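Local coordinates for protein glycosyl hydrolase (Streptomyces cattleya, PDB 7LR8) that probably hydrolyses the beta-1,4 bond between mannose and N-acetylglucosamine in N-glycan cores, as a family GH5 glycoside hydrolase, at residues 57-62 / 94-99; 28-33 / 74-79; 130-135 / 182-187; 18-23 / 53-58. The protein carries 1 engineered substitution. All coordinates share one frame; numbering follows the deposited sequence.

Contact 1: residues 57-62 / 94-99; sequences PLWPVF and DGLQGH. With NAG (2-acetamido-2-deoxy-beta-D-glucopyranose), chain D.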
# COMPACT_ATOMS: atom_id res chain seq x y z
N PRO B 57 -4.88 -13.89 2.75
CA PRO B 57 -5.22 -12.79 1.85
C PRO B 57 -4.29 -11.61 2.08
O PRO B 57 -3.76 -11.43 3.18
CB PRO B 57 -6.66 -12.43 2.25
CG PRO B 57 -7.19 -13.59 3.00
CD PRO B 57 -6.01 -14.34 3.58
N LEU B 58 -4.11 -10.80 1.04
CA LEU B 58 -3.50 -9.48 1.17
C LEU B 58 -4.65 -8.48 1.22
O LEU B 58 -5.37 -8.30 0.24
CB LEU B 58 -2.56 -9.18 0.02
CG LEU B 58 -1.19 -9.87 0.05
CD1 LEU B 58 -0.31 -9.36 -1.08
CD2 LEU B 58 -0.51 -9.65 1.40
N TRP B 59 -4.83 -7.85 2.39
CA TRP B 59 -5.98 -6.97 2.61
C TRP B 59 -6.14 -5.88 1.55
O TRP B 59 -7.24 -5.76 0.99
CB TRP B 59 -5.88 -6.40 4.03
CG TRP B 59 -7.02 -5.48 4.45
CD1 TRP B 59 -8.32 -5.51 4.01
CD2 TRP B 59 -6.95 -4.43 5.43
NE1 TRP B 59 -9.05 -4.52 4.64
CE2 TRP B 59 -8.23 -3.84 5.50
CE3 TRP B 59 -5.91 -3.91 6.22
CZ2 TRP B 59 -8.51 -2.78 6.36
CZ3 TRP B 59 -6.20 -2.86 7.08
CH2 TRP B 59 -7.48 -2.30 7.13
N PRO B 60 -5.11 -5.09 1.20
CA PRO B 60 -5.33 -4.06 0.16
C PRO B 60 -5.67 -4.63 -1.20
O PRO B 60 -6.32 -3.94 -2.00
CB PRO B 60 -3.99 -3.30 0.11
CG PRO B 60 -3.23 -3.70 1.34
CD PRO B 60 -3.70 -5.09 1.66
N VAL B 61 -5.25 -5.87 -1.50
CA VAL B 61 -5.65 -6.48 -2.76
C VAL B 61 -7.11 -6.94 -2.71
O VAL B 61 -7.84 -6.84 -3.70
CB VAL B 61 -4.69 -7.63 -3.10
CG1 VAL B 61 -5.18 -8.41 -4.32
CG2 VAL B 61 -3.30 -7.08 -3.33
N PHE B 62 -7.56 -7.42 -1.54
CA PHE B 62 -8.93 -7.88 -1.42
C PHE B 62 -9.91 -6.71 -1.25
O PHE B 62 -11.05 -6.79 -1.73
CB PHE B 62 -9.06 -8.84 -0.23
CG PHE B 62 -8.68 -10.25 -0.56
CD1 PHE B 62 -7.41 -10.56 -1.03
CD2 PHE B 62 -9.59 -11.28 -0.40
CE1 PHE B 62 -7.06 -11.88 -1.32
CE2 PHE B 62 -9.25 -12.59 -0.68
CZ PHE B 62 -7.99 -12.88 -1.15
N ASP B 94 -6.54 -16.04 7.77
CA ASP B 94 -6.23 -14.78 8.45
C ASP B 94 -6.75 -13.62 7.61
O ASP B 94 -6.46 -13.53 6.41
CB ASP B 94 -4.72 -14.62 8.64
CG ASP B 94 -4.21 -15.36 9.86
OD1 ASP B 94 -4.45 -16.58 9.98
OD2 ASP B 94 -3.53 -14.73 10.70
N GLY B 95 -7.49 -12.71 8.23
CA GLY B 95 -8.07 -11.64 7.44
C GLY B 95 -7.21 -10.42 7.19
O GLY B 95 -6.89 -10.10 6.04
N LEU B 96 -6.82 -9.71 8.25
CA LEU B 96 -6.24 -8.37 8.11
C LEU B 96 -4.71 -8.42 8.05
O LEU B 96 -4.02 -8.20 9.05
CB LEU B 96 -6.72 -7.49 9.25
CG LEU B 96 -8.24 -7.23 9.23
CD1 LEU B 96 -8.68 -6.55 10.51
CD2 LEU B 96 -8.59 -6.35 8.03
N GLN B 97 -4.17 -8.68 6.84
CA GLN B 97 -2.75 -8.49 6.54
C GLN B 97 -2.66 -7.29 5.60
O GLN B 97 -2.87 -7.42 4.39
CB GLN B 97 -2.12 -9.72 5.88
CG GLN B 97 -1.94 -10.91 6.80
CD GLN B 97 -3.28 -11.56 7.09
OE1 GLN B 97 -3.70 -11.64 8.23
NE2 GLN B 97 -3.96 -11.99 6.03
N GLY B 98 -2.27 -6.14 6.14
CA GLY B 98 -1.71 -6.08 7.48
C GLY B 98 -0.24 -6.43 7.39
O GLY B 98 0.41 -6.17 6.38
N HIS B 99 0.30 -7.07 8.42
CA HIS B 99 1.72 -7.35 8.48
C HIS B 99 2.05 -8.76 8.00
O HIS B 99 1.42 -9.73 8.43
CB HIS B 99 2.25 -7.19 9.90
CG HIS B 99 3.74 -7.28 9.97
ND1 HIS B 99 4.56 -6.23 9.63
CD2 HIS B 99 4.57 -8.33 10.23
CE1 HIS B 99 5.82 -6.59 9.74
NE2 HIS B 99 5.86 -7.87 10.10
C1 NAG D . 8.41 -9.50 14.40
C2 NAG D . 8.40 -9.41 12.88
C3 NAG D . 7.20 -10.18 12.31
C4 NAG D . 7.13 -11.60 12.86
C5 NAG D . 7.16 -11.52 14.39
C6 NAG D . 7.15 -12.85 15.10
C7 NAG D . 9.19 -7.48 11.56
C8 NAG D . 9.00 -6.02 11.28
N2 NAG D . 8.36 -8.01 12.46
O1 NAG D . 9.58 -8.91 14.87
O3 NAG D . 7.26 -10.20 10.89
O4 NAG D . 5.93 -12.21 12.38
O5 NAG D . 8.37 -10.87 14.80
O6 NAG D . 7.02 -12.68 16.50
O7 NAG D . 10.04 -8.15 10.98

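Contact 2: residues 28-33 / 74-79; sequences HHWLDF and VEQLAA. With SO4 (sulfate ion), chain K.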
# COMPACT_ATOMS: atom_id res chain seq x y z
N HIS B 28 2.06 -12.24 -3.03
CA HIS B 28 1.64 -11.50 -4.22
C HIS B 28 0.98 -12.40 -5.25
O HIS B 28 0.58 -11.90 -6.31
CB HIS B 28 2.83 -10.77 -4.84
CG HIS B 28 3.64 -9.97 -3.87
ND1 HIS B 28 3.11 -8.92 -3.14
CD2 HIS B 28 4.95 -10.04 -3.52
CE1 HIS B 28 4.05 -8.40 -2.38
NE2 HIS B 28 5.18 -9.05 -2.59
N HIS B 29 0.83 -13.70 -4.98
CA HIS B 29 0.20 -14.57 -5.96
C HIS B 29 -1.27 -14.21 -6.20
O HIS B 29 -1.82 -14.58 -7.24
CB HIS B 29 0.33 -16.04 -5.54
CG HIS B 29 -0.65 -16.47 -4.49
ND1 HIS B 29 -1.40 -17.62 -4.60
CD2 HIS B 29 -0.98 -15.91 -3.30
CE1 HIS B 29 -2.17 -17.75 -3.53
NE2 HIS B 29 -1.93 -16.73 -2.73
N TRP B 30 -1.90 -13.46 -5.30
CA TRP B 30 -3.26 -13.00 -5.59
C TRP B 30 -3.32 -12.13 -6.84
O TRP B 30 -4.39 -12.02 -7.45
CB TRP B 30 -3.83 -12.23 -4.41
CG TRP B 30 -3.88 -13.01 -3.14
CD1 TRP B 30 -3.13 -12.78 -2.02
CD2 TRP B 30 -4.71 -14.15 -2.84
NE1 TRP B 30 -3.45 -13.69 -1.04
CE2 TRP B 30 -4.41 -14.55 -1.52
CE3 TRP B 30 -5.69 -14.86 -3.55
CZ2 TRP B 30 -5.04 -15.63 -0.90
CZ3 TRP B 30 -6.31 -15.96 -2.93
CH2 TRP B 30 -5.99 -16.32 -1.61
N LEU B 31 -2.20 -11.51 -7.23
CA LEU B 31 -2.16 -10.69 -8.43
C LEU B 31 -1.94 -11.50 -9.70
O LEU B 31 -2.13 -10.96 -10.80
CB LEU B 31 -1.05 -9.63 -8.31
CG LEU B 31 -1.13 -8.70 -7.10
CD1 LEU B 31 0.12 -7.82 -7.04
CD2 LEU B 31 -2.38 -7.83 -7.15
N ASP B 32 -1.55 -12.76 -9.57
CA ASP B 32 -1.26 -13.65 -10.70
C ASP B 32 -1.70 -15.04 -10.27
O ASP B 32 -0.90 -15.99 -10.18
CB ASP B 32 0.22 -13.61 -11.07
CG ASP B 32 0.65 -12.24 -11.58
OD1 ASP B 32 0.27 -11.87 -12.71
OD2 ASP B 32 1.36 -11.54 -10.83
N PHE B 33 -2.98 -15.16 -9.97
CA PHE B 33 -3.47 -16.34 -9.28
C PHE B 33 -3.44 -17.54 -10.22
O PHE B 33 -4.07 -17.53 -11.28
CB PHE B 33 -4.87 -16.11 -8.73
CG PHE B 33 -5.34 -17.20 -7.82
CD1 PHE B 33 -4.87 -17.29 -6.52
CD2 PHE B 33 -6.24 -18.16 -8.27
CE1 PHE B 33 -5.29 -18.31 -5.67
CE2 PHE B 33 -6.67 -19.18 -7.43
CZ PHE B 33 -6.19 -19.25 -6.13
N VAL B 74 -12.32 -12.96 -3.49
CA VAL B 74 -13.10 -13.87 -2.67
C VAL B 74 -13.20 -15.24 -3.34
O VAL B 74 -13.03 -16.28 -2.69
CB VAL B 74 -14.49 -13.26 -2.40
CG1 VAL B 74 -15.39 -14.26 -1.72
CG2 VAL B 74 -14.34 -11.95 -1.56
N GLU B 75 -13.45 -15.27 -4.65
CA GLU B 75 -13.58 -16.54 -5.36
C GLU B 75 -12.24 -17.26 -5.48
O GLU B 75 -12.21 -18.50 -5.47
CB GLU B 75 -14.20 -16.29 -6.73
CG GLU B 75 -15.67 -15.80 -6.59
CD GLU B 75 -16.30 -15.34 -7.89
OE1 GLU B 75 -15.73 -15.59 -8.97
OE2 GLU B 75 -17.40 -14.73 -7.81
N GLN B 76 -11.13 -16.53 -5.62
CA GLN B 76 -9.81 -17.18 -5.62
C GLN B 76 -9.53 -17.82 -4.26
O GLN B 76 -9.02 -18.93 -4.19
CB GLN B 76 -8.72 -16.16 -5.97
CG GLN B 76 -8.78 -15.66 -7.43
CD GLN B 76 -8.00 -14.36 -7.63
OE1 GLN B 76 -7.63 -13.69 -6.66
NE2 GLN B 76 -7.74 -14.00 -8.88
N LEU B 77 -9.90 -17.12 -3.18
CA LEU B 77 -9.73 -17.69 -1.85
C LEU B 77 -10.57 -18.96 -1.68
O LEU B 77 -10.11 -19.94 -1.07
CB LEU B 77 -10.11 -16.65 -0.79
CG LEU B 77 -10.01 -17.08 0.68
CD1 LEU B 77 -8.56 -17.49 1.04
CD2 LEU B 77 -10.51 -15.98 1.59
N ALA B 78 -11.79 -18.97 -2.22
CA ALA B 78 -12.61 -20.18 -2.17
C ALA B 78 -11.98 -21.30 -2.99
O ALA B 78 -12.00 -22.46 -2.57
CB ALA B 78 -14.04 -19.88 -2.66
N ALA B 79 -11.42 -20.97 -4.16
CA ALA B 79 -10.77 -21.99 -4.98
C ALA B 79 -9.56 -22.57 -4.27
O ALA B 79 -9.32 -23.78 -4.34
CB ALA B 79 -10.37 -21.39 -6.33
S SO4 K . -9.10 -16.12 -11.77
O1 SO4 K . -10.17 -15.23 -11.32
O2 SO4 K . -9.68 -17.39 -12.20
O3 SO4 K . -8.40 -15.50 -12.90
O4 SO4 K . -8.16 -16.36 -10.69
O HOH W 1 -6.92 -11.02 -6.74
O HOH W 2 -5.91 -12.06 -9.76

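Contact 3: residues 130-135 / 182-187; sequences EYLRTL and DACERG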
# COMPACT_ATOMS: atom_id res chain seq x y z
N GLU B 130 -16.97 -5.68 7.67
CA GLU B 130 -17.67 -6.18 6.50
C GLU B 130 -16.77 -7.10 5.68
O GLU B 130 -17.24 -8.10 5.11
CB GLU B 130 -18.17 -5.01 5.64
CG GLU B 130 -19.00 -5.40 4.41
CD GLU B 130 -20.20 -6.33 4.68
OE1 GLU B 130 -20.66 -6.49 5.84
OE2 GLU B 130 -20.67 -6.92 3.71
N TYR B 131 -15.48 -6.78 5.61
CA TYR B 131 -14.50 -7.62 4.94
C TYR B 131 -14.42 -9.01 5.59
O TYR B 131 -14.52 -10.03 4.90
CB TYR B 131 -13.15 -6.90 4.97
CG TYR B 131 -11.91 -7.70 4.66
CD1 TYR B 131 -11.69 -8.23 3.39
CD2 TYR B 131 -10.95 -7.91 5.63
CE1 TYR B 131 -10.52 -8.96 3.11
CE2 TYR B 131 -9.78 -8.64 5.36
CZ TYR B 131 -9.58 -9.16 4.10
OH TYR B 131 -8.43 -9.87 3.80
N LEU B 132 -14.26 -9.05 6.92
CA LEU B 132 -14.15 -10.34 7.60
C LEU B 132 -15.45 -11.14 7.49
O LEU B 132 -15.42 -12.35 7.25
CB LEU B 132 -13.79 -10.14 9.07
CG LEU B 132 -12.41 -9.57 9.42
CD1 LEU B 132 -12.30 -9.42 10.92
CD2 LEU B 132 -11.31 -10.48 8.89
N ARG B 133 -16.59 -10.48 7.67
CA ARG B 133 -17.87 -11.14 7.49
C ARG B 133 -18.01 -11.72 6.09
O ARG B 133 -18.52 -12.83 5.91
CB ARG B 133 -19.01 -10.15 7.77
CG ARG B 133 -20.38 -10.82 7.95
CD ARG B 133 -21.53 -9.85 7.69
NE ARG B 133 -21.47 -9.33 6.33
CZ ARG B 133 -21.90 -9.97 5.25
NH1 ARG B 133 -22.46 -11.17 5.37
NH2 ARG B 133 -21.76 -9.41 4.06
N THR B 134 -17.58 -10.95 5.08
CA THR B 134 -17.69 -11.38 3.69
C THR B 134 -16.84 -12.62 3.43
O THR B 134 -17.31 -13.58 2.79
CB THR B 134 -17.28 -10.23 2.76
OG1 THR B 134 -18.25 -9.18 2.84
CG2 THR B 134 -17.23 -10.69 1.30
N LEU B 135 -15.59 -12.63 3.90
CA LEU B 135 -14.75 -13.81 3.72
C LEU B 135 -15.36 -15.02 4.39
O LEU B 135 -15.47 -16.09 3.78
CB LEU B 135 -13.34 -13.56 4.27
CG LEU B 135 -12.52 -12.47 3.57
CD1 LEU B 135 -11.05 -12.61 3.94
CD2 LEU B 135 -12.70 -12.54 2.06
N ASP B 182 -17.19 -10.85 16.28
CA ASP B 182 -18.63 -10.93 16.04
C ASP B 182 -18.93 -10.93 14.54
O ASP B 182 -19.83 -11.64 14.09
CB ASP B 182 -19.36 -9.77 16.72
CG ASP B 182 -19.42 -9.90 18.24
OD1 ASP B 182 -19.13 -10.99 18.77
OD2 ASP B 182 -19.77 -8.90 18.90
N ALA B 183 -18.18 -10.15 13.77
CA ALA B 183 -18.37 -10.14 12.32
C ALA B 183 -18.02 -11.49 11.71
O ALA B 183 -18.75 -11.99 10.84
CB ALA B 183 -17.54 -9.03 11.68
N CYS B 184 -16.92 -12.10 12.16
CA CYS B 184 -16.58 -13.44 11.70
C CYS B 184 -17.69 -14.42 12.02
O CYS B 184 -18.05 -15.26 11.18
CB CYS B 184 -15.28 -13.91 12.34
SG CYS B 184 -13.80 -12.96 11.92
N GLU B 185 -18.25 -14.32 13.23
CA GLU B 185 -19.30 -15.24 13.65
C GLU B 185 -20.58 -15.03 12.84
O GLU B 185 -21.25 -16.01 12.48
CB GLU B 185 -19.55 -15.06 15.14
CG GLU B 185 -20.65 -15.95 15.70
CD GLU B 185 -20.23 -17.40 15.81
OE1 GLU B 185 -19.01 -17.68 15.91
OE2 GLU B 185 -21.14 -18.25 15.84
N ARG B 186 -20.95 -13.78 12.54
CA ARG B 186 -22.10 -13.55 11.67
C ARG B 186 -21.89 -14.17 10.30
O ARG B 186 -22.82 -14.72 9.70
CB ARG B 186 -22.39 -12.05 11.55
CG ARG B 186 -22.86 -11.42 12.85
CD ARG B 186 -23.57 -10.09 12.62
NE ARG B 186 -22.75 -9.10 11.93
CZ ARG B 186 -21.78 -8.40 12.49
NH1 ARG B 186 -21.48 -8.59 13.77
NH2 ARG B 186 -21.10 -7.52 11.78
N GLY B 187 -20.66 -14.11 9.78
CA GLY B 187 -20.40 -14.66 8.46
C GLY B 187 -20.40 -16.18 8.45
O GLY B 187 -20.89 -16.80 7.50
O HOH W 3 -23.40 -12.92 7.39

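Contact 4: residues 18-23 / 53-58; sequences VNYTPS and VRVFPL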
# COMPACT_ATOMS: atom_id res chain seq x y z
N VAL B 18 0.66 -26.24 8.35
CA VAL B 18 1.68 -25.27 7.96
C VAL B 18 1.03 -23.94 7.63
O VAL B 18 -0.13 -23.88 7.21
CB VAL B 18 2.53 -25.73 6.76
CG1 VAL B 18 3.37 -26.94 7.13
CG2 VAL B 18 1.66 -26.05 5.56
N ASN B 19 1.78 -22.87 7.86
CA ASN B 19 1.46 -21.57 7.29
C ASN B 19 1.86 -21.58 5.82
O ASN B 19 3.04 -21.79 5.51
CB ASN B 19 2.19 -20.47 8.06
CG ASN B 19 1.69 -20.35 9.47
OD1 ASN B 19 0.68 -19.71 9.71
ND2 ASN B 19 2.36 -21.01 10.41
N TYR B 20 0.90 -21.33 4.93
CA TYR B 20 1.11 -21.53 3.49
C TYR B 20 1.72 -20.28 2.87
O TYR B 20 1.06 -19.23 2.79
CB TYR B 20 -0.21 -21.91 2.82
CG TYR B 20 -0.11 -21.98 1.31
CD1 TYR B 20 1.00 -22.56 0.68
CD2 TYR B 20 -1.14 -21.47 0.51
CE1 TYR B 20 1.10 -22.60 -0.70
CE2 TYR B 20 -1.05 -21.52 -0.88
CZ TYR B 20 0.07 -22.08 -1.47
OH TYR B 20 0.14 -22.12 -2.85
N THR B 21 2.98 -20.40 2.43
CA THR B 21 3.66 -19.36 1.65
C THR B 21 3.73 -19.81 0.19
O THR B 21 4.54 -20.68 -0.15
CB THR B 21 5.07 -19.09 2.19
OG1 THR B 21 5.71 -20.33 2.53
CG2 THR B 21 5.03 -18.21 3.44
N PRO B 22 2.92 -19.25 -0.71
CA PRO B 22 2.93 -19.73 -2.10
C PRO B 22 4.31 -19.63 -2.73
O PRO B 22 4.98 -18.60 -2.66
CB PRO B 22 1.93 -18.79 -2.79
CG PRO B 22 0.98 -18.40 -1.69
CD PRO B 22 1.86 -18.25 -0.47
N SER B 23 4.73 -20.73 -3.36
CA SER B 23 6.10 -20.79 -3.87
C SER B 23 6.29 -19.86 -5.07
O SER B 23 7.37 -19.27 -5.23
CB SER B 23 6.46 -22.22 -4.24
OG SER B 23 5.75 -22.66 -5.38
N VAL B 53 -3.90 -25.97 6.72
CA VAL B 53 -3.05 -24.85 6.34
C VAL B 53 -3.67 -23.58 6.91
O VAL B 53 -4.89 -23.48 7.09
CB VAL B 53 -2.90 -24.71 4.80
CG1 VAL B 53 -2.03 -25.83 4.25
CG2 VAL B 53 -4.25 -24.70 4.12
N ARG B 54 -2.80 -22.62 7.22
CA ARG B 54 -3.19 -21.26 7.56
C ARG B 54 -2.83 -20.40 6.36
O ARG B 54 -1.69 -20.47 5.88
CB ARG B 54 -2.46 -20.79 8.82
CG ARG B 54 -2.50 -19.29 9.11
CD ARG B 54 -2.32 -19.06 10.61
NE ARG B 54 -2.25 -17.65 10.98
CZ ARG B 54 -1.14 -17.00 11.34
NH1 ARG B 54 0.04 -17.63 11.40
NH2 ARG B 54 -1.21 -15.72 11.68
N VAL B 55 -3.80 -19.64 5.83
CA VAL B 55 -3.63 -18.94 4.56
C VAL B 55 -3.91 -17.45 4.70
O VAL B 55 -4.65 -17.00 5.58
CB VAL B 55 -4.51 -19.55 3.44
CG1 VAL B 55 -4.27 -21.05 3.33
CG2 VAL B 55 -5.97 -19.26 3.67
N PHE B 56 -3.32 -16.68 3.79
CA PHE B 56 -3.21 -15.23 3.95
C PHE B 56 -3.66 -14.43 2.73
O PHE B 56 -2.88 -14.26 1.78
CB PHE B 56 -1.78 -14.85 4.30
CG PHE B 56 -1.29 -15.52 5.55
CD1 PHE B 56 -1.57 -14.98 6.79
CD2 PHE B 56 -0.52 -16.68 5.47
CE1 PHE B 56 -1.11 -15.59 7.94
CE2 PHE B 56 -0.07 -17.29 6.63
CZ PHE B 56 -0.37 -16.73 7.87
N PRO B 57 -4.88 -13.89 2.75
CA PRO B 57 -5.22 -12.79 1.85
C PRO B 57 -4.29 -11.61 2.08
O PRO B 57 -3.76 -11.43 3.18
CB PRO B 57 -6.66 -12.43 2.25
CG PRO B 57 -7.19 -13.59 3.00
CD PRO B 57 -6.01 -14.34 3.58
N LEU B 58 -4.11 -10.80 1.04
CA LEU B 58 -3.50 -9.48 1.17
C LEU B 58 -4.65 -8.48 1.22
O LEU B 58 -5.37 -8.30 0.24
CB LEU B 58 -2.56 -9.18 0.02
CG LEU B 58 -1.19 -9.87 0.05
CD1 LEU B 58 -0.31 -9.36 -1.08
CD2 LEU B 58 -0.51 -9.65 1.40
O HOH W 4 -1.54 -18.36 2.12

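Contact 1: residues 57-62 / 94-99
Gln97 meets the 57-62 segment twice, once with its side-chain amide and once with its backbone carbonyl. NE2 donates to Pro57 O at 2.9 Å, in the carbonyl plane and on a lone pair, and also to Asp94 O at 3.0 Å, which it approaches from above the carbonyl plane. Both acceptors lie near the plane of the Gln97 amide, and the bend at chi2 (73°) turns CD out of line with the start of the chain. The backbone bond follows two residues further on, with Trp59 N 2.8 Å from Gln97 O. Beside it Leu96 puts CD2 over one face of the Trp59 indole, a CH-pi contact 3.7 Å from the centroid of the five-membered ring and 15° off its normal. These two side chains lie alongside, their ends heading the same way. In the (beta/alpha)8 barrel of GH5 enzymes, both segments leave the carboxyl ends of adjacent strands, 52-55 and 90-94, the end of the barrel that carries the active site. The second shell fixes the polar ends: Gln97 OE1 accepts from Asn152 N, Trp59 NE1 is hydrogen-bonded to Gln63 OE1, and Gly95 O is bonded to Tyr131 OH of helix 122-139. A cis peptide joins Gln97 to Gly98, where a CB would run into Leu96 O. The chain then delivers His99 to the glycan, its NE2 hydrogen-bonded at 2.8 Å to O3 of the bound N-acetylglucosamine, with that oxygen in the plane of the ring. His99 ND1 is hydrogen-bonded to Asp104.

Contact 2: residues 28-33 / 74-79
Phe33 lays its ring over the aliphatic part of Gln76, with Gln76 CB 3.7 Å from the ring centroid and 3° off the normal, a nearly centred CH-pi contact. The two side chains run antiparallel past one another, and the amide plane is only 21° from that of the ring. Phe33 CG stands anti to the backbone N (chi1 -170°), and the far end of the ring reaches the helix backbone, CZ lying 3.4 Å from Gln76 O. The glutamine also passes the edge of Trp30, whose CE3 is 3.8 Å from Gln76 OE1. Two waters join the same pair: each donates to Trp30 O, and one also donates to Gln76 OE1 at 2.8 Å while the other accepts from Gln76 NE2. NE2 further donates to O4 of a sulfate at 3.0 Å, an ion probably from the crystallisation liquor that Arg72 also binds. In the barrel this is outer packing: the 3-10 turn 28-31, in the loop that follows strand 15-19, rests on helix 71-86, which links strands 52-55 and 90-94. An alanine in place of Phe33 would probably open a gap over Gln76 CB and CG and beside Ala79, leaving the glutamine's aliphatic part without its ring cover. Deeper in, Trp30 CH2 touches Leu77 CD1 at 3.9 Å. The indole is itself fixed by NE1 bonding to Phe56 O, by the edge-to-face ring of Phe62 and by His29 NE2 over one face. Outward, Asp32 forms a salt bridge with Arg70 of the second subunit.

Contact 3: residues 130-135 / 182-187
Close helix-on-helix packing on the outside of the barrel joins 130-135 to 182-187, Arg133 and Gly187 standing at its tightest point. The axes of the two segments approach to 7.3 Å and run broadly the same way, at a crossing angle of -30°. Such closeness depends on small residues: the CA atoms of Arg133 and Gly187 are 4.4 Å apart, and Gly187 CA is 3.7 Å from Arg133 O, where a CB on residue 187 would clash. Ala183 adds its carbonyl to the same seam, with O 3.5 Å from Arg133 CG and also receiving a CA-H...O contact from Arg133 CA. Further inward, Leu132 CD1 touches Cys184 SG at 4.0 Å. Toward the outer side the aliphatic part of Arg133 covers the seam while its guanidinium turns back along its own helix, the chain bending at chi3 (59°). It holds Glu130 in a side-on, two-nitrogen salt bridge, with NE 3.0 Å from Glu130 OE1 and NH2 2.7 Å from Glu130 OE2. The remaining nitrogen, NH1, donates to a water that makes a weak bond to Arg186 O, a thin polar link across the seam. Beneath, Leu132 and Cys184 both rest on Met148 of strand 145-152, the barrel strand between helices 122-139 and 170-187, while Leu135 carries the packing on to Val74 and Leu77 of helix 71-86.

Contact 4: residues 18-23 / 53-58
Asn19 sets CG anti to its own carbonyl carbon (chi1 -66°), while Arg54 has CG anti to its backbone N (chi1 166°) and stays extended as far as NE, and the two side chains run next to each other in the same direction. Arg54 NH1 donates to Asn19 OD1 at 2.8 Å in a bent bond, NH1 tilted from the carbonyl plane and the amide and guanidinium planes standing 81° apart. The same oxygen packs against the arginine chain, 3.2 Å from Arg54 CD. Phe56 adds its rim, with CZ over the centre of the guanidinium. Arg54 also pairs with Asp94, Glu268 and Asn152, the last two lining the glycan pocket; a leucine in its place would probably leave both carboxylates without this positive partner and Asn19 OD1 without this donor. Behind these side chains runs a parallel ladder, Arg54 N bonding to Val18 O at 3.0 Å and Tyr20 N to Arg54 O at 2.9 Å. Beyond it the chains diverge, and one water carries the link on by donating to Tyr20 O and accepting from Phe56 N. On the sheet face away from Arg54, Val18 CG2 meets Val53 CG1 at 3.9 Å. Further along, Tyr20 CB lies 4.2 Å from Val55 CG1. Strands 15-19 and 52-55 belong to a beta-alpha-beta unit, and Tyr20 OH hydrogen-bonds to Asp41 of its helix, 35-46. Strand 90-94 flanks 52-55 and strand 298-304 flanks 15-19, while Leu80 of helix 71-86 packs on Tyr20 and Val55.

Contacts 1 and 4 belong to the barrel itself and share Pro57 and Leu58: contact 4 pairs two strands, and contact 1 joins the loops that follow strands 52-55 and 90-94. Both are rich in directed hydrogen bonds, and the salt bridge of Arg54 NE to Asp94 OD1 ties them together beside the sugar site. All four contacts are buried, but 2 and 3 lie in the outer helical layer and include partly exposed residues. They rely on packing, with the backbone taking part in contact 3, and on bridging waters; contact 2 also reaches toward the second subunit. Trp30 and Tyr131 tie this outer layer to the segments of contact 1.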